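PDB 2CBP: cucumber basic protein from Cucumis sativus, which carries a type 1 (blue) copper ion and, as a phytocyanin, probably shuttles single electrons between redox partners. Local coordinates for the copper (II) ion site. Coordinates in Å, arbitrary orientation; residue numbers count along the deposited sequence, not the author numbering.

The copper (II) ion site. Residues 13, 38-40, 79, 81, 84, 89. With CU (copper (II) ion), chain B.
Copper is held in the type 1 site of a cupredoxin, with ligands supplied by His39, Cys79, His84 and Met89. The short bonds seen are those from His39 ND1, 1.9 Å from CU, His84 ND1 at 2.0 Å and the Cys79 thiolate sulfur SG at 2.2 Å. Both imidazoles therefore bind through ND1, with NE2 turned away from the metal. In both histidines CG stands beside the backbone N, whereas Cys79 swings SG anti to its own N. The angles at CU are uneven, 138° between His39 ND1 and Cys79 SG, 110° between His84 ND1 and Cys79 SG and 99° between the two ND1 atoms; their sum falls short of a full circle, so the ion sits about 0.4 Å off the plane of these three donor atoms, towards Met89.

The His84 ring is closely packed on both faces. Phe81 CB lies 3.5 Å above the centre of one face of His84, and Phe13 CE1 lies 3.5 Å over the centre of the other. This sandwich should limit rotation of the imidazole. His39 ND1 lies in plane at the edge of the His84 ring, where both nitrogens converge on the copper.

The axial direction is looser. Met89, extended beyond CG, brings its thioether SD only to 2.6 Å from CU, a longer and weaker contact; on the opposite side the Met38 carbonyl O stays 3.8 Å from CU. In this family the outer histidine edges reach the solvent side, giving a likely route for electrons. The compact, lopsided shell, a compromise between Cu(I) and Cu(II) preferences, should keep reorganisation small and would suit the protein to the electron transfer expected of a phytocyanin.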
loop_
_atom_site.group_PDB
_atom_site.type_symbol
_atom_site.label_atom_id
_atom_site.label_comp_id
_atom_site.label_asym_id
_atom_site.label_seq_id
_atom_site.Cartn_x
_atom_site.Cartn_y
_atom_site.Cartn_z
ATOM N N PHE A 13 -9.776 0.092 4.724
ATOM C CA PHE A 13 -9.497 0.755 5.996
ATOM C C PHE A 13 -8.942 -0.181 7.067
ATOM O O PHE A 13 -9.150 -1.399 7.017
ATOM C CB PHE A 13 -10.767 1.451 6.524
ATOM C CG PHE A 13 -11.377 2.459 5.595
ATOM C CD1 PHE A 13 -10.872 3.751 5.526
ATOM C CD2 PHE A 13 -12.473 2.107 4.799
ATOM C CE1 PHE A 13 -11.440 4.694 4.671
ATOM C CE2 PHE A 13 -13.056 3.039 3.936
ATOM C CZ PHE A 13 -12.523 4.338 3.879
ATOM N N MET A 38 -13.366 5.358 -5.071
ATOM C CA MET A 38 -13.275 5.588 -3.650
ATOM C C MET A 38 -11.926 5.455 -2.980
ATOM O O MET A 38 -11.815 5.813 -1.797
ATOM C CB MET A 38 -14.196 4.507 -2.952
ATOM C CG MET A 38 -15.573 4.534 -3.572
ATOM S SD MET A 38 -16.820 3.687 -2.609
ATOM C CE MET A 38 -15.989 2.118 -2.286
ATOM N N HIS A 39 -10.972 4.902 -3.682
ATOM C CA HIS A 39 -9.622 4.656 -3.152
ATOM C C HIS A 39 -8.556 4.665 -4.251
ATOM O O HIS A 39 -8.853 4.571 -5.427
ATOM C CB HIS A 39 -9.589 3.290 -2.461
ATOM C CG HIS A 39 -10.514 3.026 -1.322
ATOM N ND1 HIS A 39 -10.324 3.551 -0.039
ATOM C CD2 HIS A 39 -11.643 2.240 -1.310
ATOM C CE1 HIS A 39 -11.318 3.103 0.671
ATOM N NE2 HIS A 39 -12.135 2.313 -0.040
ATOM N N ASN A 40 -7.301 4.758 -3.820
ATOM C CA ASN A 40 -6.124 4.763 -4.669
ATOM C C ASN A 40 -4.979 4.096 -3.855
ATOM O O ASN A 40 -5.140 3.730 -2.692
ATOM C CB ASN A 40 -5.690 6.139 -5.219
ATOM C CG ASN A 40 -5.383 7.161 -4.163
ATOM O OD1 ASN A 40 -5.079 6.810 -2.994
ATOM N ND2 ASN A 40 -5.482 8.455 -4.486
ATOM N N CYS A 79 -3.348 5.322 1.051
ATOM C CA CYS A 79 -4.519 5.711 0.214
ATOM C C CYS A 79 -4.588 7.230 0.556
ATOM O O CYS A 79 -4.615 7.474 1.787
ATOM C CB CYS A 79 -5.801 5.005 0.497
ATOM S SG CYS A 79 -7.250 5.803 -0.252
ATOM N N PHE A 81 -7.011 9.566 -0.306
ATOM C CA PHE A 81 -8.379 10.136 -0.278
ATOM C C PHE A 81 -8.460 10.747 1.130
ATOM O O PHE A 81 -7.851 10.245 2.089
ATOM C CB PHE A 81 -9.430 9.041 -0.467
ATOM C CG PHE A 81 -9.795 8.790 -1.911
ATOM C CD1 PHE A 81 -8.852 8.389 -2.838
ATOM C CD2 PHE A 81 -11.114 8.968 -2.308
ATOM C CE1 PHE A 81 -9.216 8.162 -4.182
ATOM C CE2 PHE A 81 -11.500 8.750 -3.631
ATOM C CZ PHE A 81 -10.558 8.363 -4.555
ATOM N N HIS A 84 -8.402 8.804 4.624
ATOM C CA HIS A 84 -8.178 7.333 4.521
ATOM C C HIS A 84 -6.895 6.886 5.214
ATOM O O HIS A 84 -6.950 5.869 5.930
ATOM C CB HIS A 84 -8.256 6.886 3.074
ATOM C CG HIS A 84 -9.652 6.943 2.486
ATOM N ND1 HIS A 84 -10.081 6.019 1.573
ATOM C CD2 HIS A 84 -10.663 7.833 2.731
ATOM C CE1 HIS A 84 -11.294 6.354 1.250
ATOM N NE2 HIS A 84 -11.707 7.431 1.920
ATOM N N MET A 89 -5.504 3.207 6.382
ATOM C CA MET A 89 -5.421 2.718 4.986
ATOM C C MET A 89 -4.000 3.038 4.487
ATOM O O MET A 89 -3.714 3.959 3.748
ATOM C CB MET A 89 -6.544 3.267 4.128
ATOM C CG MET A 89 -6.582 2.589 2.792
ATOM S SD MET A 89 -8.211 2.742 2.006
ATOM C CE MET A 89 -7.807 1.719 0.534
HETATM CU CU CU B . -8.962 4.779 0.565
#